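Local coordinates for protein C-C motif chemokine 1 (Homo sapiens, PDB 4OIJ) that acts as a secreted cytokine that attracts monocytes, though not neutrophils, by binding the chemokine receptor CCR8, at residues Gln18-Pro21 against Leu22-Leu26. Sequence-based numbering, arbitrary orientation.
Sequences QEIP and LRAIL
Pro21 and Ala24 are joined by a backbone hydrogen bond, Ala24 N to Pro21 O at 2.9 Å, with an N-H...O angle of 145°; the donor stands well above the carbonyl plane. Ile25 N bonds Leu22 O in the same i to i-3 sense, and the two successive bonds define the short 3-10 segment 22-24. On the outer side the CB-CG edge of the Pro21 ring points at one face of the Arg23 guanidinium, with Pro21 CB 3.6 Å from Arg23 CZ and displaced toward the rim of the group. Arg23 CG sits between its backbone N and carbonyl carbon (chi1 62°), and a bend at chi3 folds the chain back to turn that face to the proline. The closest apolar side-chain contact pairs Ile20 CG2 with Ile25 CG1 at 3.8 Å, the two side chains crossing at about a right angle. Ile25 CD1 also approaches Ile20 CG2, at 3.9 Å, and Ile25 packs on Phe42 and Leu44 of strand 39-44. An alanine here, lacking CG1 and CD1, would probably leave Ile20 CG2 without its closest partners in the turn and open a gap toward Phe42. Farther out, His62 of helix 57-64 hydrogen-bonds Ile20 O and touches Leu22 and Ile25, while Met4 of the second subunit packs on Ile20, Pro21 and Ala24. This is the 3-10 turn ending the N-loop of the chemokine fold, leading into the first strand of its three-stranded antiparallel sheet.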
loop_
_atom_site.group_PDB
_atom_site.type_symbol
_atom_site.label_atom_id
_atom_site.label_comp_id
_atom_site.label_asym_id
_atom_site.label_seq_id
_atom_site.Cartn_x
_atom_site.Cartn_y
_atom_site.Cartn_z
ATOM N N GLN A 18 8.151 15.464 -12.604
ATOM C CA GLN A 18 9.463 16.043 -12.332
ATOM C C GLN A 18 10.439 14.996 -11.773
ATOM O O GLN A 18 10.021 14.090 -11.058
ATOM C CB GLN A 18 9.331 17.238 -11.361
ATOM C CG GLN A 18 10.495 18.219 -11.431
ATOM C CD GLN A 18 10.391 19.304 -10.383
ATOM O OE1 GLN A 18 10.066 20.456 -10.681
ATOM N NE2 GLN A 18 10.711 18.976 -9.135
ATOM N N GLU A 19 11.743 15.161 -12.077
ATOM C CA GLU A 19 12.786 14.288 -11.579
ATOM C C GLU A 19 12.906 14.495 -10.080
ATOM O O GLU A 19 12.914 15.640 -9.605
ATOM C CB GLU A 19 14.154 14.597 -12.222
ATOM C CG GLU A 19 15.044 13.370 -12.226
ATOM C CD GLU A 19 16.495 13.455 -11.805
ATOM O OE1 GLU A 19 17.313 12.733 -12.419
ATOM O OE2 GLU A 19 16.801 14.146 -10.805
ATOM N N ILE A 20 12.945 13.378 -9.338
ATOM C CA ILE A 20 13.150 13.412 -7.892
ATOM C C ILE A 20 14.646 13.242 -7.631
ATOM O O ILE A 20 15.226 12.259 -8.108
ATOM C CB ILE A 20 12.324 12.318 -7.174
ATOM C CG1 ILE A 20 10.809 12.594 -7.337
ATOM C CG2 ILE A 20 12.734 12.189 -5.693
ATOM C CD1 ILE A 20 10.005 11.445 -7.172
ATOM N N PRO A 21 15.281 14.148 -6.847
ATOM C CA PRO A 21 16.702 13.973 -6.541
ATOM C C PRO A 21 16.986 12.633 -5.866
ATOM O O PRO A 21 16.301 12.256 -4.909
ATOM C CB PRO A 21 17.020 15.176 -5.639
ATOM C CG PRO A 21 16.006 16.204 -6.006
ATOM C CD PRO A 21 14.760 15.381 -6.226
ATOM N N LEU A 22 17.973 11.893 -6.412
ATOM C CA LEU A 22 18.413 10.599 -5.893
ATOM C C LEU A 22 18.680 10.641 -4.377
ATOM O O LEU A 22 18.213 9.750 -3.668
ATOM C CB LEU A 22 19.641 10.070 -6.652
ATOM C CG LEU A 22 20.140 8.688 -6.233
ATOM C CD1 LEU A 22 19.125 7.579 -6.610
ATOM C CD2 LEU A 22 21.497 8.418 -6.817
ATOM N N ARG A 23 19.332 11.714 -3.883
ATOM C CA ARG A 23 19.640 11.923 -2.446
ATOM C C ARG A 23 18.371 11.998 -1.566
ATOM O O ARG A 23 18.443 11.745 -0.375
ATOM C CB ARG A 23 20.541 13.169 -2.244
ATOM C CG ARG A 23 19.897 14.496 -2.696
ATOM C CD ARG A 23 20.868 15.672 -2.864
ATOM N NE ARG A 23 20.710 16.314 -4.179
ATOM C CZ ARG A 23 19.750 17.187 -4.496
ATOM N NH1 ARG A 23 18.852 17.556 -3.588
ATOM N NH2 ARG A 23 19.661 17.670 -5.731
ATOM N N ALA A 24 17.213 12.330 -2.166
ATOM C CA ALA A 24 15.923 12.435 -1.477
ATOM C C ALA A 24 15.260 11.080 -1.212
ATOM O O ALA A 24 14.324 11.016 -0.409
ATOM C CB ALA A 24 14.976 13.309 -2.294
ATOM N N ILE A 25 15.715 10.012 -1.909
ATOM C CA ILE A 25 15.123 8.660 -1.870
ATOM C C ILE A 25 15.907 7.735 -0.954
ATOM O O ILE A 25 17.132 7.692 -1.034
ATOM C CB ILE A 25 15.026 8.055 -3.308
ATOM C CG1 ILE A 25 14.385 9.037 -4.329
ATOM C CG2 ILE A 25 14.298 6.710 -3.307
ATOM C CD1 ILE A 25 14.735 8.788 -5.832
ATOM N N LEU A 26 15.184 6.919 -0.158
ATOM C CA LEU A 26 15.778 5.932 0.738
ATOM C C LEU A 26 15.977 4.608 0.020
ATOM O O LEU A 26 17.050 4.023 0.106
ATOM C CB LEU A 26 14.862 5.687 1.947
ATOM C CG LEU A 26 14.770 6.762 3.016
ATOM C CD1 LEU A 26 13.637 6.452 3.956
ATOM C CD2 LEU A 26 16.064 6.855 3.825
#